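2-keto acid:ferredoxin oxidoreductase subunit alpha (Pyrococcus furiosus, PDB 1YD7) probably forms part of a four-subunit enzyme that oxidises 2-oxoglutarate with coenzyme A to succinyl-CoA and CO2, passing the electrons to ferredoxin. Local coordinates at residues G18-Q24 / M192-I198; I34-F40 / Y59-D64; E73-A78 / L101-N105; A90-G96 / V116-V121. One frame throughout, in Å; residues are numbered along the deposited sequence. Where two conformers were deposited one is given.

Contact 1 (G18-Q24 / M192-I198)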
loop_
_atom_site.group_PDB
_atom_site.type_symbol
_atom_site.label_atom_id
_atom_site.label_comp_id
_atom_site.label_asym_id
_atom_site.label_seq_id
_atom_site.Cartn_x
_atom_site.Cartn_y
_atom_site.Cartn_z
ATOM N N GLY A 18 -1.254 9.218 -16.564
ATOM C CA GLY A 18 -1.036 9.203 -17.993
ATOM C C GLY A 18 0.026 10.227 -18.399
ATOM O O GLY A 18 -0.016 10.765 -19.512
ATOM N N GLU A 19 0.971 10.490 -17.492
ATOM C CA GLU A 19 2.070 11.415 -17.755
ATOM C C GLU A 19 3.079 11.371 -16.603
ATOM O O GLU A 19 2.779 10.797 -15.549
ATOM C CB GLU A 19 1.537 12.841 -17.971
ATOM C CG GLU A 19 0.806 13.414 -16.779
ATOM C CD GLU A 19 0.286 14.800 -17.032
ATOM O OE1 GLU A 19 1.087 15.688 -17.441
ATOM O OE2 GLU A 19 -0.930 15.001 -16.807
ATOM N N PRO A 20 4.297 11.927 -16.814
ATOM C CA PRO A 20 5.285 11.923 -15.755
ATOM C C PRO A 20 5.007 12.945 -14.670
ATOM O O PRO A 20 4.276 13.894 -14.853
ATOM C CB PRO A 20 6.614 12.251 -16.488
ATOM C CG PRO A 20 6.301 12.170 -17.960
ATOM C CD PRO A 20 4.853 12.556 -18.031
ATOM N N ASP A 21 5.586 12.702 -13.524
ATOM C CA ASP A 21 5.486 13.605 -12.426
ATOM C C ASP A 21 6.661 13.291 -11.543
ATOM O O ASP A 21 7.082 12.136 -11.436
ATOM C CB ASP A 21 4.185 13.383 -11.650
ATOM C CG ASP A 21 3.689 14.646 -10.944
ATOM O OD1 ASP A 21 4.454 15.644 -10.811
ATOM O OD2 ASP A 21 2.503 14.648 -10.565
ATOM N N PHE A 22 7.138 14.325 -10.872
ATOM C CA PHE A 22 8.369 14.289 -10.123
ATOM C C PHE A 22 7.905 14.161 -8.688
ATOM O O PHE A 22 7.431 15.136 -8.095
ATOM C CB PHE A 22 9.144 15.600 -10.406
ATOM C CG PHE A 22 10.515 15.673 -9.792
ATOM C CD1 PHE A 22 11.408 14.615 -9.906
ATOM C CD2 PHE A 22 10.934 16.835 -9.132
ATOM C CE1 PHE A 22 12.687 14.684 -9.346
ATOM C CE2 PHE A 22 12.201 16.923 -8.594
ATOM C CZ PHE A 22 13.090 15.848 -8.706
ATOM N N ILE A 23 8.014 12.950 -8.133
ATOM C CA ILE A 23 7.309 12.627 -6.888
ATOM C C ILE A 23 8.198 11.845 -5.983
ATOM O O ILE A 23 9.206 11.329 -6.424
ATOM C CB ILE A 23 6.001 11.831 -7.136
ATOM C CG1 ILE A 23 6.284 10.500 -7.832
ATOM C CG2 ILE A 23 5.036 12.636 -7.984
ATOM C CD1 ILE A 23 5.062 9.665 -8.038
ATOM N N GLN A 24 7.822 11.771 -4.711
ATOM C CA GLN A 24 8.586 11.009 -3.741
ATOM C C GLN A 24 8.047 9.580 -3.630
ATOM O O GLN A 24 6.976 9.275 -4.167
ATOM C CB GLN A 24 8.564 11.707 -2.387
ATOM C CG GLN A 24 9.384 13.015 -2.376
ATOM C CD GLN A 24 9.329 13.716 -1.056
ATOM O OE1 GLN A 24 8.280 14.182 -0.640
ATOM N NE2 GLN A 24 10.458 13.777 -0.376
HETATM N N MSE A 192 13.034 10.032 -1.320
HETATM C CA MSE A 192 13.665 10.221 -2.623
HETATM C C MSE A 192 12.653 10.798 -3.556
HETATM O O MSE A 192 11.469 10.496 -3.421
HETATM C CB MSE A 192 14.076 8.911 -3.259
HETATM C CG MSE A 192 15.079 8.143 -2.516
HETATM SE SE MSE A 192 15.726 6.675 -3.612
HETATM C CE MSE A 192 16.723 5.882 -2.170
ATOM N N ARG A 193 13.129 11.554 -4.544
ATOM C CA ARG A 193 12.280 12.200 -5.541
ATOM C C ARG A 193 12.771 11.772 -6.890
ATOM O O ARG A 193 13.969 11.771 -7.124
ATOM C CB ARG A 193 12.394 13.722 -5.470
ATOM C CG ARG A 193 11.745 14.358 -4.285
ATOM C CD ARG A 193 11.857 15.890 -4.314
ATOM N NE ARG A 193 11.333 16.480 -3.089
ATOM C CZ ARG A 193 11.965 16.449 -1.921
ATOM N NH1 ARG A 193 13.163 15.861 -1.803
ATOM N NH2 ARG A 193 11.403 17.001 -0.849
ATOM N N GLU A 194 11.867 11.387 -7.785
ATOM C CA GLU A 194 12.265 10.946 -9.108
ATOM C C GLU A 194 11.120 11.219 -10.025
ATOM O O GLU A 194 9.965 11.209 -9.584
ATOM C CB GLU A 194 12.638 9.453 -9.099
ATOM C CG GLU A 194 12.673 8.804 -10.474
ATOM C CD GLU A 194 13.078 7.313 -10.500
ATOM O OE1 GLU A 194 13.296 6.653 -9.432
ATOM O OE2 GLU A 194 13.180 6.812 -11.649
ATOM N N ARG A 195 11.425 11.480 -11.299
ATOM C CA ARG A 195 10.395 11.729 -12.301
ATOM C C ARG A 195 9.981 10.384 -12.884
ATOM O O ARG A 195 10.798 9.686 -13.480
ATOM C CB ARG A 195 10.917 12.646 -13.402
ATOM C CG ARG A 195 9.878 13.123 -14.419
ATOM C CD ARG A 195 10.519 14.177 -15.372
ATOM N NE ARG A 195 9.525 14.745 -16.281
ATOM C CZ ARG A 195 9.505 14.581 -17.597
ATOM N NH1 ARG A 195 10.475 13.930 -18.222
ATOM N NH2 ARG A 195 8.514 15.105 -18.305
ATOM N N VAL A 196 8.726 10.005 -12.668
ATOM C CA VAL A 196 8.228 8.731 -13.152
ATOM C C VAL A 196 6.935 8.921 -13.918
ATOM O O VAL A 196 6.079 9.737 -13.558
ATOM C CB VAL A 196 8.032 7.668 -12.012
ATOM C CG1 VAL A 196 9.306 7.502 -11.204
ATOM C CG2 VAL A 196 6.919 8.042 -11.118
ATOM N N TYR A 197 6.838 8.165 -15.000
ATOM C CA TYR A 197 5.622 8.043 -15.761
ATOM C C TYR A 197 4.544 7.294 -14.936
ATOM O O TYR A 197 4.731 6.152 -14.510
ATOM C CB TYR A 197 5.903 7.331 -17.098
ATOM C CG TYR A 197 4.648 7.200 -17.908
ATOM C CD1 TYR A 197 4.076 8.309 -18.506
ATOM C CD2 TYR A 197 3.990 5.980 -18.019
ATOM C CE1 TYR A 197 2.886 8.209 -19.210
ATOM C CE2 TYR A 197 2.801 5.873 -18.753
ATOM C CZ TYR A 197 2.251 6.983 -19.333
ATOM O OH TYR A 197 1.050 6.902 -20.043
ATOM N N ILE A 198 3.434 7.984 -14.705
ATOM C CA ILE A 198 2.291 7.464 -13.973
ATOM C C ILE A 198 1.287 7.037 -15.025
ATOM O O ILE A 198 0.686 7.893 -15.656
ATOM C CB ILE A 198 1.609 8.538 -13.099
ATOM C CG1 ILE A 198 2.602 9.169 -12.107
ATOM C CG2 ILE A 198 0.381 7.916 -12.369
ATOM C CD1 ILE A 198 3.218 8.206 -11.093
#
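Gly18 opens the pairing with a short hydrogen bond, its N 2.5 Å from Ile198 O, and Glu19 N reaches the same oxygen at 3.2 Å. Two consecutive residues thus face Ile198, a G1 beta bulge, with Gly18 at a phi of 75°. Glu19 O then accepts Ile198 N at 3.0 Å. Pro20 falls at a non-hydrogen-bonded position opposite Tyr197; its CG lies over one face of the Arg195 guanidinium. Asp21 makes the next reciprocal pair, its N to Val196 O and its O to Val196 N, both at 3.0 Å, while its carboxylate forms a salt bridge with Arg31. The result is a two-stranded antiparallel ribbon, separate from the parallel sheet of the domain, that ties the first strand of the model to its last. Phe22 turns its ring edge to the partner strand, with CD1 3.4 Å from Arg195 N. On the opposite face Ile23 CD1 meets Val196 CG2 and Ile198 CD1, each at 3.9 Å, toward helices 25-36 and 160-177, and Ile23 N and O bond Glu194 O and N at 3.0 Å. Gln24, the N-cap residue of helix 25-36, packs its CG 3.3 Å from Arg193 CG and sends NE2 to His191 O.

Contact 2 (I34-F40 / Y59-D64)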
loop_
_atom_site.group_PDB
_atom_site.type_symbol
_atom_site.label_atom_id
_atom_site.label_comp_id
_atom_site.label_asym_id
_atom_site.label_seq_id
_atom_site.Cartn_x
_atom_site.Cartn_y
_atom_site.Cartn_z
ATOM N N ILE A 34 -3.861 3.196 -5.130
ATOM C CA ILE A 34 -5.122 3.680 -5.662
ATOM C C ILE A 34 -5.388 3.274 -7.097
ATOM O O ILE A 34 -6.517 2.891 -7.444
ATOM C CB ILE A 34 -5.212 5.202 -5.486
ATOM C CG1 ILE A 34 -5.406 5.495 -3.994
ATOM C CG2 ILE A 34 -6.319 5.774 -6.309
ATOM C CD1 ILE A 34 -5.482 6.913 -3.635
ATOM N N LEU A 35 -4.380 3.364 -7.952
ATOM C CA LEU A 35 -4.549 2.913 -9.332
ATOM C C LEU A 35 -4.804 1.406 -9.375
ATOM O O LEU A 35 -5.488 0.928 -10.274
ATOM C CB LEU A 35 -3.334 3.283 -10.222
ATOM C CG LEU A 35 -3.273 4.752 -10.690
ATOM C CD1 LEU A 35 -1.832 5.138 -11.025
ATOM C CD2 LEU A 35 -4.197 5.008 -11.894
ATOM N N ALA A 36 -4.232 0.671 -8.424
ATOM C CA ALA A 36 -4.416 -0.780 -8.348
ATOM C C ALA A 36 -5.798 -1.200 -7.807
ATOM O O ALA A 36 -6.150 -2.369 -7.893
ATOM C CB ALA A 36 -3.334 -1.408 -7.496
ATOM N N GLY A 37 -6.545 -0.260 -7.233
ATOM C CA GLY A 37 -7.938 -0.478 -6.804
ATOM C C GLY A 37 -8.105 -0.548 -5.304
ATOM O O GLY A 37 -9.162 -0.908 -4.830
ATOM N N CYS A 38 -7.064 -0.216 -4.545
ATOM C CA CYS A 38 -7.187 -0.118 -3.097
ATOM C C CYS A 38 -8.205 0.970 -2.731
ATOM O O CYS A 38 -8.095 2.122 -3.183
ATOM C CB CYS A 38 -5.855 0.222 -2.459
ATOM S SG CYS A 38 -5.866 0.291 -0.676
ATOM N N ARG A 39 -9.186 0.582 -1.919
ATOM C CA ARG A 39 -10.199 1.496 -1.408
ATOM C C ARG A 39 -10.328 1.434 0.094
ATOM O O ARG A 39 -11.158 2.098 0.655
ATOM C CB ARG A 39 -11.534 1.242 -2.087
ATOM C CG ARG A 39 -11.515 1.556 -3.571
ATOM C CD ARG A 39 -11.151 3.038 -3.831
ATOM N NE ARG A 39 -11.153 3.392 -5.258
ATOM C CZ ARG A 39 -10.121 3.262 -6.098
ATOM N NH1 ARG A 39 -8.948 2.797 -5.702
ATOM N NH2 ARG A 39 -10.259 3.630 -7.356
ATOM N N PHE A 40 -9.448 0.704 0.758
ATOM C CA PHE A 40 -9.462 0.692 2.177
ATOM C C PHE A 40 -8.052 0.768 2.711
ATOM O O PHE A 40 -7.211 -0.067 2.348
ATOM C CB PHE A 40 -10.127 -0.607 2.701
ATOM C CG PHE A 40 -10.239 -0.633 4.166
ATOM C CD1 PHE A 40 -11.395 -0.174 4.790
ATOM C CD2 PHE A 40 -9.175 -1.042 4.944
ATOM C CE1 PHE A 40 -11.489 -0.165 6.185
ATOM C CE2 PHE A 40 -9.252 -1.006 6.342
ATOM C CZ PHE A 40 -10.414 -0.586 6.957
ATOM N N TYR A 59 -6.457 11.375 -0.626
ATOM C CA TYR A 59 -6.949 10.796 -1.872
ATOM C C TYR A 59 -8.168 9.883 -1.720
ATOM O O TYR A 59 -9.003 9.849 -2.618
ATOM C CB TYR A 59 -5.842 9.997 -2.585
ATOM C CG TYR A 59 -4.664 10.809 -3.105
ATOM C CD1 TYR A 59 -4.845 12.101 -3.604
ATOM C CD2 TYR A 59 -3.382 10.253 -3.159
ATOM C CE1 TYR A 59 -3.781 12.846 -4.093
ATOM C CE2 TYR A 59 -2.303 10.974 -3.674
ATOM C CZ TYR A 59 -2.522 12.285 -4.135
ATOM O OH TYR A 59 -1.514 13.032 -4.645
HETATM N N MSE A 60 -8.236 9.119 -0.627
HETATM C CA MSE A 60 -9.292 8.107 -0.469
HETATM C C MSE A 60 -10.711 8.674 -0.576
HETATM O O MSE A 60 -11.504 8.142 -1.339
HETATM C CB MSE A 60 -9.140 7.324 0.850
HETATM C CG MSE A 60 -8.141 6.193 0.801
HETATM SE SE MSE A 60 -8.403 4.838 -0.632
HETATM C CE MSE A 60 -7.485 3.472 0.322
ATOM N N PRO A 61 -11.028 9.759 0.174
ATOM C CA PRO A 61 -12.371 10.346 0.002
ATOM C C PRO A 61 -12.689 10.721 -1.428
ATOM O O PRO A 61 -13.855 10.678 -1.819
ATOM C CB PRO A 61 -12.362 11.592 0.905
ATOM C CG PRO A 61 -11.240 11.370 1.902
ATOM C CD PRO A 61 -10.237 10.433 1.225
ATOM N N LEU A 62 -11.663 11.049 -2.218
ATOM C CA LEU A 62 -11.874 11.509 -3.583
ATOM C C LEU A 62 -12.105 10.360 -4.547
ATOM O O LEU A 62 -12.533 10.582 -5.677
ATOM C CB LEU A 62 -10.689 12.391 -4.049
ATOM C CG LEU A 62 -10.579 13.732 -3.322
ATOM C CD1 LEU A 62 -9.201 14.382 -3.454
ATOM C CD2 LEU A 62 -11.666 14.690 -3.822
ATOM N N VAL A 63 -11.828 9.129 -4.129
ATOM C CA VAL A 63 -12.133 7.960 -4.987
ATOM C C VAL A 63 -13.172 6.997 -4.355
ATOM O O VAL A 63 -13.301 5.856 -4.804
ATOM C CB VAL A 63 -10.834 7.181 -5.367
ATOM C CG1 VAL A 63 -9.901 8.064 -6.214
ATOM C CG2 VAL A 63 -10.096 6.711 -4.122
ATOM N N ASP A 64 -13.884 7.461 -3.321
ATOM C CA ASP A 64 -14.925 6.666 -2.628
ATOM C C ASP A 64 -14.296 5.519 -1.835
ATOM O O ASP A 64 -14.762 4.391 -1.852
ATOM C CB ASP A 64 -15.987 6.156 -3.613
ATOM C CG ASP A 64 -16.681 7.300 -4.359
ATOM O OD1 ASP A 64 -17.246 8.207 -3.675
ATOM O OD2 ASP A 64 -16.635 7.307 -5.624
#
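Ile34, near the C-terminal end of helix 25-36, points its side chain at the 59-64 turn: CD1 presses to 3.3 Å from Tyr59 CB, and CG2 lies 4.3 Å from Val63 CG1. Beside it the selenomethionine Met60 reaches in with its methyl, CE, which sits 3.7 Å from Cys38 SG and 3.4 Å from Phe40 N, just where the chain enters strand 40-43. The helix itself ends in a Schellman motif at Gly37, whose positive phi swings the backbone round toward that strand. Farther out, Val63 CG2 lies over one face of the Arg39 guanidinium, 3.7 Å from NE. The arginine folds back on its own segment, NH1 bonding Ile34 O at 3.0 Å and Cys38 O at 2.7 Å, and adds a weak hydrogen bond from NE to Val63 O at 3.3 Å. This joins the helix-to-strand turn to the loop leading into the adjacent parallel strand, 66-69. Apolar contact does most of the joining, and the arginine's firmer bonds brace the turn it belongs to.

Contact 3 (E73-A78 / L101-N105)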
loop_
_atom_site.group_PDB
_atom_site.type_symbol
_atom_site.label_atom_id
_atom_site.label_comp_id
_atom_site.label_asym_id
_atom_site.label_seq_id
_atom_site.Cartn_x
_atom_site.Cartn_y
_atom_site.Cartn_z
ATOM N N GLU A 73 -1.233 -0.997 16.215
ATOM C CA GLU A 73 -0.849 -1.697 14.988
ATOM C C GLU A 73 -1.697 -2.961 14.799
ATOM O O GLU A 73 -2.123 -3.273 13.695
ATOM C CB GLU A 73 0.647 -2.050 15.018
ATOM C CG GLU A 73 1.587 -0.837 14.977
ATOM C CD GLU A 73 1.985 -0.265 16.364
ATOM O OE1 GLU A 73 1.495 -0.742 17.422
ATOM O OE2 GLU A 73 2.810 0.687 16.385
ATOM N N ILE A 74 -1.939 -3.674 15.893
ATOM C CA ILE A 74 -2.808 -4.857 15.883
ATOM C C ILE A 74 -4.216 -4.553 15.323
ATOM O O ILE A 74 -4.761 -5.313 14.503
ATOM C CB ILE A 74 -2.862 -5.494 17.304
ATOM C CG1 ILE A 74 -1.529 -6.204 17.576
ATOM C CG2 ILE A 74 -4.015 -6.483 17.422
ATOM C CD1 ILE A 74 -1.490 -7.053 18.839
ATOM N N ALA A 75 -4.754 -3.410 15.725
ATOM C CA ALA A 75 -6.054 -2.939 15.277
ATOM C C ALA A 75 -6.089 -2.575 13.795
ATOM O O ALA A 75 -7.052 -2.876 13.093
ATOM C CB ALA A 75 -6.474 -1.749 16.121
ATOM N N SER A 76 -5.038 -1.920 13.312
ATOM C CA SER A 76 -4.986 -1.495 11.918
ATOM C C SER A 76 -4.947 -2.692 10.976
ATOM O O SER A 76 -5.627 -2.693 9.967
ATOM C CB SER A 76 -3.774 -0.586 11.681
ATOM O OG SER A 76 -3.929 0.604 12.437
ATOM N N ILE A 77 -4.148 -3.695 11.309
ATOM C CA ILE A 77 -4.071 -4.917 10.512
ATOM C C ILE A 77 -5.376 -5.729 10.597
ATOM O O ILE A 77 -5.873 -6.180 9.571
ATOM C CB ILE A 77 -2.804 -5.806 10.865
ATOM C CG1 ILE A 77 -2.789 -7.098 10.051
ATOM C CG2 ILE A 77 -2.752 -6.209 12.316
ATOM C CD1 ILE A 77 -2.725 -6.867 8.570
ATOM N N ALA A 78 -5.937 -5.876 11.806
ATOM C CA ALA A 78 -7.197 -6.599 11.984
ATOM C C ALA A 78 -8.303 -5.945 11.164
ATOM O O ALA A 78 -9.072 -6.630 10.487
ATOM C CB ALA A 78 -7.575 -6.698 13.473
ATOM N N LEU A 101 4.558 -6.684 15.839
ATOM C CA LEU A 101 3.297 -6.794 16.600
ATOM C C LEU A 101 2.174 -7.354 15.728
ATOM O O LEU A 101 1.262 -8.006 16.232
ATOM C CB LEU A 101 2.839 -5.439 17.164
ATOM C CG LEU A 101 3.733 -4.646 18.126
ATOM C CD1 LEU A 101 2.920 -3.503 18.749
ATOM C CD2 LEU A 101 4.338 -5.523 19.204
HETATM N N MSE A 102 2.246 -7.089 14.426
HETATM C CA MSE A 102 1.294 -7.633 13.463
HETATM C C MSE A 102 1.579 -9.094 13.066
HETATM O O MSE A 102 0.737 -9.730 12.427
HETATM C CB MSE A 102 1.292 -6.777 12.188
HETATM C CG MSE A 102 0.901 -5.317 12.399
HETATM SE SE MSE A 102 0.830 -4.331 10.698
HETATM C CE MSE A 102 -0.144 -2.672 11.260
ATOM N N GLN A 103 2.750 -9.613 13.433
ATOM C CA GLN A 103 3.243 -10.888 12.909
ATOM C C GLN A 103 2.211 -12.018 12.936
ATOM O O GLN A 103 2.063 -12.735 11.948
ATOM C CB GLN A 103 4.498 -11.328 13.663
ATOM N N GLU A 104 1.495 -12.162 14.053
ATOM C CA GLU A 104 0.552 -13.276 14.234
ATOM C C GLU A 104 -0.743 -13.110 13.453
ATOM O O GLU A 104 -1.256 -14.080 12.926
ATOM C CB GLU A 104 0.229 -13.463 15.714
ATOM C CG GLU A 104 -0.520 -14.749 16.033
ATOM C CD GLU A 104 -0.961 -14.805 17.483
ATOM O OE1 GLU A 104 -0.143 -14.450 18.363
ATOM O OE2 GLU A 104 -2.126 -15.188 17.742
ATOM N N ASN A 105 -1.290 -11.897 13.411
ATOM C CA ASN A 105 -2.443 -11.583 12.532
ATOM C C ASN A 105 -2.162 -11.772 11.025
ATOM O O ASN A 105 -3.048 -12.161 10.261
ATOM C CB ASN A 105 -2.936 -10.134 12.769
ATOM C CG ASN A 105 -3.873 -10.001 13.970
ATOM O OD1 ASN A 105 -4.280 -8.896 14.326
ATOM N ND2 ASN A 105 -4.224 -11.121 14.588
#
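Residues 73-78 form the opening turns of helix 73-85, with Ile77 N bonded to Glu73 O at 3.2 Å and Ala78 N to Ile74 O at 3.0 Å. Across from them the chain leaves helix 98-102 and keeps helical backbone angles through Asn105 without the regular bonds. The backbones come closest at Ile74 and Met102, whose CA atoms are 5.5 Å apart. No hydrogen bond crosses; the contact is van der Waals packing, side chain on side chain and side chain on backbone carbonyl. The selenomethionine Met102 reaches in deepest: its CE lies 3.2 Å from Glu73 O, and its CG packs 3.8 Å from Ile77 CG2. Leu101 CD1 touches Glu73 OE1 at 3.4 Å, and Ile74 CG1 rests 3.6 Å from Leu101 O. Asn105 extends the contact along the helix, its OD1 3.7 Å from Ile77 CG2 and 4.1 Å from Ala78 CB. Both helices lie on the same face of the central sheet, that of Thr92 and Thr94 on strand 90-95: Met102 touches both threonines, Ser76 packs on Thr92, and Glu73 on Thr94.

Contact 4 (A90-G96 / V116-V121)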
loop_
_atom_site.group_PDB
_atom_site.type_symbol
_atom_site.label_atom_id
_atom_site.label_comp_id
_atom_site.label_asym_id
_atom_site.label_seq_id
_atom_site.Cartn_x
_atom_site.Cartn_y
_atom_site.Cartn_z
ATOM N N ALA A 90 -7.417 -3.977 0.376
ATOM C CA ALA A 90 -7.078 -3.335 1.643
ATOM C C ALA A 90 -5.588 -3.303 1.856
ATOM O O ALA A 90 -4.862 -4.188 1.359
ATOM C CB ALA A 90 -7.722 -4.080 2.814
HETATM N N MSE A 91 -5.146 -2.272 2.577
HETATM C CA MSE A 91 -3.764 -2.131 2.989
HETATM C C MSE A 91 -3.653 -1.468 4.355
HETATM O O MSE A 91 -4.583 -0.826 4.828
HETATM C CB MSE A 91 -2.918 -1.420 1.912
HETATM C CG MSE A 91 -2.791 0.078 1.988
HETATM SE SE MSE A 91 -1.350 0.922 0.809
HETATM C CE MSE A 91 -0.095 -0.371 0.541
ATOM N N THR A 92 -2.527 -1.699 5.012
ATOM C CA THR A 92 -2.162 -0.988 6.216
ATOM C C THR A 92 -0.671 -0.679 6.122
ATOM O O THR A 92 0.024 -1.253 5.286
ATOM C CB THR A 92 -2.509 -1.803 7.505
ATOM O OG1 THR A 92 -2.055 -1.093 8.673
ATOM C CG2 THR A 92 -1.883 -3.214 7.485
ATOM N N ALA A 93 -0.204 0.244 6.961
ATOM C CA ALA A 93 1.194 0.683 6.986
ATOM C C ALA A 93 1.714 0.786 8.403
ATOM O O ALA A 93 1.071 1.371 9.251
ATOM C CB ALA A 93 1.365 2.017 6.281
ATOM N N THR A 94 2.890 0.215 8.647
ATOM C CA THR A 94 3.503 0.254 9.974
ATOM C C THR A 94 4.990 0.579 9.867
ATOM O O THR A 94 5.548 0.616 8.768
ATOM C CB THR A 94 3.266 -1.061 10.766
ATOM O OG1 THR A 94 3.874 -0.943 12.056
ATOM C CG2 THR A 94 3.820 -2.293 10.026
ATOM N N SER A 95 5.608 0.849 11.016
ATOM C CA SER A 95 7.010 1.280 11.060
ATOM C C SER A 95 7.763 0.667 12.246
ATOM O O SER A 95 7.189 0.461 13.314
ATOM C CB SER A 95 7.093 2.813 11.112
ATOM O OG SER A 95 8.339 3.270 10.614
ATOM N N GLY A 96 9.042 0.359 12.028
ATOM C CA GLY A 96 9.929 -0.137 13.082
ATOM C C GLY A 96 9.404 -1.354 13.833
ATOM O O GLY A 96 9.304 -2.440 13.247
ATOM N N VAL A 116 -4.191 -9.038 1.351
ATOM C CA VAL A 116 -3.906 -7.734 1.962
ATOM C C VAL A 116 -2.466 -7.301 1.659
ATOM O O VAL A 116 -1.601 -8.144 1.551
ATOM C CB VAL A 116 -4.178 -7.751 3.473
ATOM C CG1 VAL A 116 -3.320 -8.798 4.210
ATOM C CG2 VAL A 116 -3.983 -6.345 4.097
ATOM N N VAL A 117 -2.238 -5.994 1.491
ATOM C CA VAL A 117 -0.873 -5.398 1.358
ATOM C C VAL A 117 -0.474 -4.693 2.638
ATOM O O VAL A 117 -1.204 -3.846 3.137
ATOM C CB VAL A 117 -0.832 -4.434 0.168
ATOM C CG1 VAL A 117 0.512 -3.722 0.026
ATOM C CG2 VAL A 117 -1.146 -5.205 -1.079
ATOM N N ILE A 118 0.660 -5.080 3.208
ATOM C CA ILE A 118 1.195 -4.425 4.397
ATOM C C ILE A 118 2.499 -3.711 4.042
ATOM O O ILE A 118 3.490 -4.354 3.668
ATOM C CB ILE A 118 1.496 -5.406 5.552
ATOM C CG1 ILE A 118 0.219 -6.094 6.068
ATOM C CG2 ILE A 118 2.208 -4.665 6.684
ATOM C CD1 ILE A 118 -0.043 -7.461 5.459
ATOM N N VAL A 119 2.489 -2.380 4.171
ATOM C CA VAL A 119 3.697 -1.566 4.010
ATOM C C VAL A 119 4.392 -1.525 5.341
ATOM O O VAL A 119 3.823 -1.094 6.327
ATOM C CB VAL A 119 3.394 -0.137 3.524
ATOM C CG1 VAL A 119 4.715 0.663 3.272
ATOM C CG2 VAL A 119 2.594 -0.185 2.265
ATOM N N ASP A 120 5.599 -2.060 5.374
ATOM C CA ASP A 120 6.454 -1.994 6.543
ATOM C C ASP A 120 7.553 -0.955 6.249
ATOM O O ASP A 120 8.354 -1.151 5.341
ATOM C CB ASP A 120 7.062 -3.375 6.782
ATOM C CG ASP A 120 7.990 -3.430 7.995
ATOM O OD1 ASP A 120 7.925 -2.573 8.908
ATOM O OD2 ASP A 120 8.797 -4.379 8.025
ATOM N N VAL A 121 7.599 0.135 7.006
ATOM C CA VAL A 121 8.702 1.120 6.842
ATOM C C VAL A 121 9.877 0.862 7.789
ATOM O O VAL A 121 9.766 1.025 8.998
ATOM C CB VAL A 121 8.210 2.568 7.002
ATOM C CG1 VAL A 121 9.345 3.574 6.712
ATOM C CG2 VAL A 121 7.021 2.810 6.075
#
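Five backbone hydrogen bonds stitch strand 90-95 to strand 116-121 in the alternating pattern of parallel pairing: Val117 N to Ala90 O at 3.2 Å, Thr92 N to Val117 O at 3.1 Å, Val119 N to Thr92 O at 2.9 Å, Thr94 N to Val119 O at 2.8 Å, and Val121 N to Thr94 O at 2.7 Å. These are the two middle strands of a six-stranded parallel sheet with helices packed on it, the alpha/beta core expected of a thiamine diphosphate-binding-type domain; strand 40-43 continues it beyond 90-95 and strand 180-185 beyond 116-121. The short segments run at 18° to each other. CA-H...O contacts supplement the ladder, among them Met91 CA to Val117 O at 3.1 Å and Ala93 CA to Val119 O at 3.2 Å. On one face the selenomethionine Met91 lies beside Val117, and Ala93 CB sits 4.0 Å from Val119 CB. The other face brings Thr92 CG2 to 3.8 Å from Ile118 CG1 and Thr94 CG2 to 4.3 Å from Asp120 OD1, under helices 73-85 and 98-102; Thr92 OG1 itself bonds Ala42 O of strand 40-43. Asp120 OD1 is buried here and has no polar partner in the model. Where the first strand runs out, Val121 O takes two hydrogen bonds, from Gly96 N at 3.2 Å and from Ser95 OG at 3.1 Å.

How the contacts relate
The centre of contact 4 is about 6 Å from the centre of the chain, and contacts 2 and 3 each touch it. Contact 2 reaches it along the sheet, through a probable hydrogen bond from Met91 N to Phe40 O at 3.0 Å; contact 3 packs on one face, Met102 SE 3.7 Å from Thr94 CG2, with centres about 10 Å apart. Contacts 3 and 4 interleave along the chain, since 73-78, 90-96, 101-105 and 116-121 alternate in sequence. Contact 1 encloses the other three in sequence and meets contact 2 where Ile198 CG2 packs 3.8 Å from Leu35 CD1, yet its centre is about 32 Å from that of contact 3, across the domain.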